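Local atomic coordinates of putative alpha-L-fucosidase (PDB entry 3GZA), a protein that probably hydrolyses alpha-L-fucosidic linkages, as a putative exported alpha-L-fucosidase of glycoside hydrolase family 29 from a gut Bacteroides. Residues A20-H31 with C73-T84. Residues are numbered along the deposited sequence; the frame is centred on the assembly and turned at random.
Sequences AEMGAVFHYDLH and CKFAVLTATHET. With NA (sodium ion), chain G; EDO (1,2-ethanediol), chain D.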
ATOM      1  N   ALA A  20     -33.337   9.065 -15.643  1.00 23.70           N
ATOM      2  CA  ALA A  20     -32.191   8.690 -16.474  1.00 23.71           C
ATOM      3  C   ALA A  20     -32.500   7.536 -17.373  1.00 24.74           C
ATOM      4  O   ALA A  20     -32.063   7.540 -18.529  1.00 25.13           O
ATOM      5  CB  ALA A  20     -30.968   8.368 -15.594  1.00 24.39           C
ATOM      6  N   GLU A  21     -33.198   6.519 -16.842  1.00 24.37           N
ATOM      7  CA  GLU A  21     -33.543   5.272 -17.559  1.00 24.17           C
ATOM      8  C   GLU A  21     -32.396   4.351 -17.870  1.00 24.66           C
ATOM      9  O   GLU A  21     -32.536   3.151 -17.773  1.00 24.27           O
ATOM     10  CB  GLU A  21     -34.395   5.530 -18.804  1.00 24.36           C
ATOM     11  CG  GLU A  21     -35.725   6.240 -18.505  1.00 25.07           C
ATOM     12  CD  GLU A  21     -36.582   6.560 -19.693  1.00 28.87           C
ATOM     13  OE1 GLU A  21     -36.218   6.247 -20.818  1.00 29.74           O
ATOM     14  OE2 GLU A  21     -37.610   7.229 -19.507  1.00 28.81           O
HETATM   15  N   MSE A  22     -31.265   4.909 -18.292  1.00 23.83           N
HETATM   16  CA  MSE A  22     -30.114   4.110 -18.631  1.00 24.22           C
HETATM   17  C   MSE A  22     -28.848   4.797 -18.184  1.00 24.86           C
HETATM   18  O   MSE A  22     -28.756   6.043 -18.216  1.00 25.07           O
HETATM   19  CB  MSE A  22     -30.016   3.957 -20.115  1.00 25.20           C
HETATM   20  CG  MSE A  22     -31.040   3.133 -20.746  1.00 24.74           C
HETATM   21 SE   MSE A  22     -30.742   3.014 -22.691  0.75 29.11          SE
HETATM   22  CE  MSE A  22     -29.047   2.064 -22.551  1.00 28.51           C
ATOM     23  N   GLY A  23     -27.893   3.977 -17.794  1.00 25.18           N
ATOM     24  CA  GLY A  23     -26.556   4.437 -17.437  1.00 24.48           C
ATOM     25  C   GLY A  23     -25.522   3.376 -17.737  1.00 25.04           C
ATOM     26  O   GLY A  23     -25.871   2.276 -18.146  1.00 25.46           O
ATOM     27  N   ALA A  24     -24.254   3.715 -17.509  1.00 25.66           N
ATOM     28  CA  ALA A  24     -23.162   2.788 -17.724  1.00 24.74           C
ATOM     29  C   ALA A  24     -22.241   2.732 -16.518  1.00 24.90           C
ATOM     30  O   ALA A  24     -22.027   3.737 -15.826  1.00 26.25           O
ATOM     31  CB  ALA A  24     -22.335   3.204 -18.954  1.00 26.48           C
ATOM     32  N   VAL A  25     -21.680   1.559 -16.272  1.00 25.15           N
ATOM     33  CA  VAL A  25     -20.621   1.382 -15.264  1.00 25.54           C
ATOM     34  C   VAL A  25     -19.366   0.858 -16.054  1.00 26.33           C
ATOM     35  O   VAL A  25     -19.437  -0.038 -16.907  1.00 25.58           O
ATOM     36  CB  VAL A  25     -20.996   0.466 -14.080  1.00 26.26           C
ATOM     37  CG1 VAL A  25     -21.299  -0.963 -14.558  1.00 25.17           C
ATOM     38  CG2 VAL A  25     -19.881   0.518 -13.000  1.00 26.63           C
ATOM     39  N   PHE A  26     -18.214   1.462 -15.779  1.00 26.42           N
ATOM     40  CA  PHE A  26     -16.950   1.135 -16.378  1.00 24.47           C
ATOM     41  C   PHE A  26     -16.069   0.498 -15.317  1.00 25.30           C
ATOM     42  O   PHE A  26     -15.760   1.174 -14.328  1.00 25.29           O
ATOM     43  CB  PHE A  26     -16.237   2.399 -16.915  1.00 24.95           C
ATOM     44  CG  PHE A  26     -16.969   3.105 -18.029  1.00 23.98           C
ATOM     45  CD1 PHE A  26     -18.014   3.987 -17.735  1.00 24.56           C
ATOM     46  CD2 PHE A  26     -16.678   2.827 -19.341  1.00 25.06           C
ATOM     47  CE1 PHE A  26     -18.698   4.610 -18.801  1.00 25.18           C
ATOM     48  CE2 PHE A  26     -17.323   3.471 -20.348  1.00 25.37           C
ATOM     49  CZ  PHE A  26     -18.355   4.362 -20.070  1.00 25.77           C
ATOM     50  N   HIS A  27     -15.763  -0.788 -15.476  1.00 24.99           N
ATOM     51  CA  HIS A  27     -14.860  -1.510 -14.596  1.00 25.98           C
ATOM     52  C   HIS A  27     -13.436  -1.451 -15.149  1.00 26.30           C
ATOM     53  O   HIS A  27     -13.214  -1.731 -16.329  1.00 25.72           O
ATOM     54  CB  HIS A  27     -15.286  -2.970 -14.432  1.00 25.26           C
ATOM     55  CG  HIS A  27     -16.499  -3.164 -13.574  1.00 27.78           C
ATOM     56  ND1 HIS A  27     -17.787  -2.877 -13.993  1.00 26.05           N
ATOM     57  CD2 HIS A  27     -16.607  -3.624 -12.317  1.00 26.90           C
ATOM     58  CE1 HIS A  27     -18.629  -3.159 -13.009  1.00 28.65           C
ATOM     59  NE2 HIS A  27     -17.937  -3.621 -11.982  1.00 27.36           N
ATOM     60  N   TYR A  28     -12.468  -1.076 -14.307  1.00 25.71           N
ATOM     61  CA  TYR A  28     -11.086  -0.970 -14.709  1.00 25.20           C
ATOM     62  C   TYR A  28     -10.240  -1.182 -13.457  1.00 26.67           C
ATOM     63  O   TYR A  28     -10.528  -0.576 -12.420  1.00 26.17           O
ATOM     64  CB  TYR A  28     -10.876   0.408 -15.326  1.00 25.51           C
ATOM     65  CG  TYR A  28      -9.833   0.555 -16.411  1.00 27.20           C
ATOM     66  CD1 TYR A  28      -9.844  -0.313 -17.472  1.00 26.19           C
ATOM     67  CD2 TYR A  28      -8.938   1.598 -16.392  1.00 26.16           C
ATOM     68  CE1 TYR A  28      -8.966  -0.147 -18.519  1.00 25.54           C
ATOM     69  CE2 TYR A  28      -8.043   1.766 -17.418  1.00 25.80           C
ATOM     70  CZ  TYR A  28      -8.103   0.923 -18.482  1.00 27.33           C
ATOM     71  OH  TYR A  28      -7.270   1.087 -19.560  1.00 26.82           O
ATOM     72  N   ASP A  29      -9.294  -2.079 -13.526  1.00 25.02           N
ATOM     73  CA  ASP A  29      -8.390  -2.373 -12.433  1.00 25.33           C
ATOM     74  C   ASP A  29      -7.145  -2.994 -13.040  1.00 26.15           C
ATOM     75  O   ASP A  29      -7.075  -3.216 -14.250  1.00 26.72           O
ATOM     76  CB  ASP A  29      -9.110  -3.266 -11.394  1.00 25.75           C
ATOM     77  CG  ASP A  29      -8.468  -3.262  -9.998  1.00 26.20           C
ATOM     78  OD1 ASP A  29      -7.252  -2.892  -9.850  1.00 25.02           O
ATOM     79  OD2 ASP A  29      -9.199  -3.666  -9.050  1.00 26.38           O
ATOM     80  N   LEU A  30      -6.147  -3.295 -12.190  1.00 25.47           N
ATOM     81  CA  LEU A  30      -4.824  -3.696 -12.708  1.00 25.67           C
ATOM     82  C   LEU A  30      -4.806  -4.926 -13.597  1.00 24.02           C
ATOM     83  O   LEU A  30      -4.005  -5.016 -14.542  1.00 24.33           O
ATOM     84  CB  LEU A  30      -3.874  -3.902 -11.518  1.00 25.60           C
ATOM     85  CG  LEU A  30      -3.623  -2.680 -10.633  1.00 25.53           C
ATOM     86  CD1 LEU A  30      -2.928  -3.122  -9.319  1.00 26.78           C
ATOM     87  CD2 LEU A  30      -2.814  -1.575 -11.374  1.00 27.27           C
ATOM     88  N   HIS A  31      -5.640  -5.902 -13.302  1.00 24.81           N
ATOM     89  CA  HIS A  31      -5.660  -7.165 -14.007  1.00 24.53           C
ATOM     90  C   HIS A  31      -6.181  -7.039 -15.436  1.00 25.00           C
ATOM     91  O   HIS A  31      -6.037  -7.993 -16.204  1.00 24.84           O
ATOM     92  CB  HIS A  31      -6.473  -8.223 -13.240  1.00 24.61           C
ATOM     93  CG  HIS A  31      -7.852  -7.790 -12.892  1.00 25.02           C
ATOM     94  ND1 HIS A  31      -8.889  -7.755 -13.816  1.00 26.38           N
ATOM     95  CD2 HIS A  31      -8.356  -7.283 -11.741  1.00 25.54           C
ATOM     96  CE1 HIS A  31      -9.973  -7.307 -13.216  1.00 26.89           C
ATOM     97  NE2 HIS A  31      -9.681  -7.012 -11.961  1.00 26.49           N
ATOM     98  N   CYS A  73     -27.298   6.311 -22.529  1.00 25.61           N
ATOM     99  CA  CYS A  73     -26.895   6.463 -21.119  1.00 25.72           C
ATOM    100  C   CYS A  73     -26.885   7.929 -20.704  1.00 25.24           C
ATOM    101  O   CYS A  73     -26.416   8.801 -21.462  1.00 26.42           O
ATOM    102  CB  CYS A  73     -25.490   5.881 -20.905  1.00 26.05           C
ATOM    103  SG  CYS A  73     -25.480   4.116 -21.291  1.00 26.63           S
ATOM    104  N   LYS A  74     -27.464   8.190 -19.525  1.00 24.84           N
ATOM    105  CA  LYS A  74     -27.571   9.536 -18.968  1.00 24.74           C
ATOM    106  C   LYS A  74     -26.624   9.751 -17.791  1.00 24.73           C
ATOM    107  O   LYS A  74     -26.481  10.885 -17.298  1.00 26.42           O
ATOM    108  CB  LYS A  74     -29.027   9.894 -18.606  1.00 24.15           C
ATOM    109  CG  LYS A  74     -29.963   9.843 -19.792  1.00 27.46           C
ATOM    110  CD  LYS A  74     -29.579  10.844 -20.865  1.00 32.51           C
ATOM    111  CE  LYS A  74     -30.563  10.807 -22.038  1.00 38.04           C
ATOM    112  NZ  LYS A  74     -31.919  11.131 -21.604  1.00 40.82           N
ATOM    113  N   PHE A  75     -26.107   8.646 -17.258  1.00 25.09           N
ATOM    114  CA  PHE A  75     -25.140   8.698 -16.166  1.00 25.45           C
ATOM    115  C   PHE A  75     -24.078   7.675 -16.448  1.00 25.67           C
ATOM    116  O   PHE A  75     -24.301   6.722 -17.225  1.00 25.78           O
ATOM    117  CB  PHE A  75     -25.770   8.489 -14.788  1.00 25.44           C
ATOM    118  CG  PHE A  75     -26.384   7.151 -14.599  1.00 24.14           C
ATOM    119  CD1 PHE A  75     -27.743   6.984 -14.830  1.00 26.11           C
ATOM    120  CD2 PHE A  75     -25.690   6.110 -14.039  1.00 26.54           C
ATOM    121  CE1 PHE A  75     -28.347   5.774 -14.622  1.00 26.61           C
ATOM    122  CE2 PHE A  75     -26.281   4.899 -13.821  1.00 28.32           C
ATOM    123  CZ  PHE A  75     -27.648   4.738 -14.079  1.00 25.82           C
ATOM    124  N   ALA A  76     -22.900   7.863 -15.857  1.00 25.54           N
ATOM    125  CA  ALA A  76     -21.760   6.938 -16.097  1.00 25.06           C
ATOM    126  C   ALA A  76     -20.980   6.878 -14.778  1.00 26.16           C
ATOM    127  O   ALA A  76     -20.765   7.891 -14.136  1.00 26.51           O
ATOM    128  CB  ALA A  76     -20.857   7.414 -17.268  1.00 25.65           C
ATOM    129  N   VAL A  77     -20.595   5.670 -14.421  1.00 24.40           N
ATOM    130  CA  VAL A  77     -19.924   5.359 -13.156  1.00 25.38           C
ATOM    131  C   VAL A  77     -18.613   4.657 -13.430  1.00 26.21           C
ATOM    132  O   VAL A  77     -18.535   3.786 -14.286  1.00 25.62           O
ATOM    133  CB  VAL A  77     -20.860   4.449 -12.313  1.00 25.02           C
ATOM    134  CG1 VAL A  77     -20.262   4.081 -10.940  1.00 26.96           C
ATOM    135  CG2 VAL A  77     -22.261   5.087 -12.138  1.00 28.62           C
ATOM    136  N   LEU A  78     -17.572   5.003 -12.668  1.00 25.94           N
ATOM    137  CA  LEU A  78     -16.270   4.373 -12.759  1.00 25.83           C
ATOM    138  C   LEU A  78     -15.854   3.723 -11.464  1.00 27.07           C
ATOM    139  O   LEU A  78     -16.084   4.274 -10.406  1.00 25.30           O
ATOM    140  CB  LEU A  78     -15.206   5.454 -13.079  1.00 26.93           C
ATOM    141  CG  LEU A  78     -13.748   5.000 -13.094  1.00 26.19           C
ATOM    142  CD1 LEU A  78     -13.463   3.892 -14.146  1.00 27.30           C
ATOM    143  CD2 LEU A  78     -12.737   6.191 -13.285  1.00 26.26           C
ATOM    144  N   THR A  79     -15.298   2.515 -11.556  1.00 25.67           N
ATOM    145  CA  THR A  79     -14.739   1.832 -10.409  1.00 25.90           C
ATOM    146  C   THR A  79     -13.454   2.527  -9.964  1.00 27.03           C
ATOM    147  O   THR A  79     -12.378   2.327 -10.557  1.00 27.64           O
ATOM    148  CB  THR A  79     -14.437   0.360 -10.703  1.00 26.59           C
ATOM    149  OG1 THR A  79     -13.511   0.292 -11.785  1.00 26.41           O
ATOM    150  CG2 THR A  79     -15.692  -0.428 -11.078  1.00 26.80           C
ATOM    151  N   ALA A  80     -13.537   3.354  -8.936  1.00 25.81           N
ATOM    152  CA  ALA A  80     -12.366   3.965  -8.352  1.00 26.20           C
ATOM    153  C   ALA A  80     -11.460   2.937  -7.708  1.00 26.29           C
ATOM    154  O   ALA A  80     -10.236   3.071  -7.756  1.00 26.01           O
ATOM    155  CB  ALA A  80     -12.768   5.026  -7.336  1.00 26.15           C
ATOM    156  N   THR A  81     -12.073   1.978  -7.039  1.00 25.88           N
ATOM    157  CA  THR A  81     -11.410   0.738  -6.571  1.00 26.69           C
ATOM    158  C   THR A  81     -12.381  -0.422  -6.855  1.00 26.53           C
ATOM    159  O   THR A  81     -13.583  -0.209  -7.125  1.00 26.10           O
ATOM    160  CB  THR A  81     -11.132   0.647  -5.087  1.00 26.71           C
ATOM    161  OG1 THR A  81     -12.389   0.678  -4.343  1.00 26.91           O
ATOM    162  CG2 THR A  81     -10.207   1.794  -4.609  1.00 26.26           C
ATOM    163  N   HIS A  82     -11.844  -1.640  -6.801  1.00 25.24           N
ATOM    164  CA  HIS A  82     -12.617  -2.825  -7.036  1.00 24.96           C
ATOM    165  C   HIS A  82     -12.158  -3.887  -6.047  1.00 25.07           C
ATOM    166  O   HIS A  82     -12.593  -3.852  -4.894  1.00 27.36           O
ATOM    167  CB  HIS A  82     -12.669  -3.218  -8.513  1.00 25.61           C
ATOM    168  CG  HIS A  82     -13.611  -4.328  -8.792  1.00 26.07           C
ATOM    169  ND1 HIS A  82     -13.190  -5.614  -8.980  1.00 26.97           N
ATOM    170  CD2 HIS A  82     -14.962  -4.352  -8.885  1.00 25.17           C
ATOM    171  CE1 HIS A  82     -14.236  -6.396  -9.188  1.00 27.42           C
ATOM    172  NE2 HIS A  82     -15.338  -5.658  -9.111  1.00 26.13           N
ATOM    173  N   GLU A  83     -11.286  -4.828  -6.449  1.00 24.87           N
ATOM    174  CA  GLU A  83     -10.837  -5.893  -5.587  1.00 24.72           C
ATOM    175  C   GLU A  83      -9.348  -5.916  -5.285  1.00 24.15           C
ATOM    176  O   GLU A  83      -8.955  -6.491  -4.291  1.00 24.12           O
ATOM    177  CB  GLU A  83     -11.183  -7.252  -6.211  1.00 25.34           C
ATOM    178  CG  GLU A  83     -12.698  -7.545  -6.280  1.00 25.54           C
ATOM    179  CD  GLU A  83     -13.049  -8.673  -7.236  1.00 27.38           C
ATOM    180  OE1 GLU A  83     -12.222  -9.021  -8.128  1.00 26.22           O
ATOM    181  OE2 GLU A  83     -14.184  -9.151  -7.158  1.00 24.96           O
ATOM    182  N   THR A  84      -8.507  -5.298  -6.107  1.00 24.71           N
ATOM    183  CA  THR A  84      -7.055  -5.399  -5.870  1.00 24.45           C
ATOM    184  C   THR A  84      -6.596  -4.481  -4.754  1.00 25.34           C
ATOM    185  O   THR A  84      -5.522  -4.667  -4.212  1.00 25.13           O
ATOM    186  CB  THR A  84      -6.219  -5.070  -7.109  1.00 24.32           C
ATOM    187  OG1 THR A  84      -6.318  -3.664  -7.407  1.00 25.22           O
ATOM    188  CG2 THR A  84      -6.625  -5.942  -8.331  1.00 26.27           C
TER
HETATM  189 NA    NA G 471      -7.047  -9.866 -17.267  1.00 12.96          NA
HETATM  190  C1  EDO D 463     -20.207  -5.706 -11.000  1.00 25.66           C
HETATM  191  O1  EDO D 463     -19.362  -4.985 -10.096  1.00 18.41           O
HETATM  192  C2  EDO D 463     -21.536  -5.027 -10.913  1.00 25.04           C
HETATM  193  O2  EDO D 463     -22.113  -5.366  -9.669  1.00 26.73           O
HETATM  194  O   HOH W   1     -33.283   8.620 -20.743  1.00 21.52           O
HETATM  195  O   HOH W   2      -8.991  -1.987  -6.780  1.00 10.76           O
HETATM  196  O   HOH W   3     -10.515  -6.019  -9.485  1.00 12.46           O
HETATM  197  O   HOH W   4      -9.163  -8.847 -16.531  1.00 14.31           O
HETATM  198  O   HOH W   5      -6.952 -11.363 -15.184  1.00 15.53           O
HETATM  199  O   HOH W   6      -7.551  -8.590 -19.237  1.00 15.75           O
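The ring of F75 lies flat over the backbone of G23, whose CA sits 3.5 Å from the ring centroid. With CG between backbone N and carbonyl carbon (chi1 64°), F75 leans across onto strand 22-26, and A20 CB meets the ring edge at CD1. V25 CG2 packs on V77 CB on the same side. On the other side F26 CE1 touches A76 CB at 3.9 Å, and helix 110-121 covers A76 and L78. Strands 22-26 and 75-79 run parallel, neighbours in the family's TIM-type barrel, joined through helix 61-69 in a beta-alpha-beta crossover; strand 312-317 flanks 22-26. A24 N hydrogen-bonds to F75 O, and A24 O accepts from V77 N. Where the strands end, T79 CG2 rests on one face of the H27 ring, toward its rim, while T79 OG1 accepts from Y28 N (3.1 Å). H27 and H82 form an offset edge-to-face pair, H27 giving the edge, planes at 79°; H27 NE2 is 2.7 Å from O1 of an ethanediol. D29 OD1 takes T84 OG1 at 2.7 Å on its syn lone pair and L30 N on the anti side, 25° out of the carboxylate plane. One water joins D29 OD2, H82 ND1 and H31 NE2; H31 O binds sodium with D34 and I36.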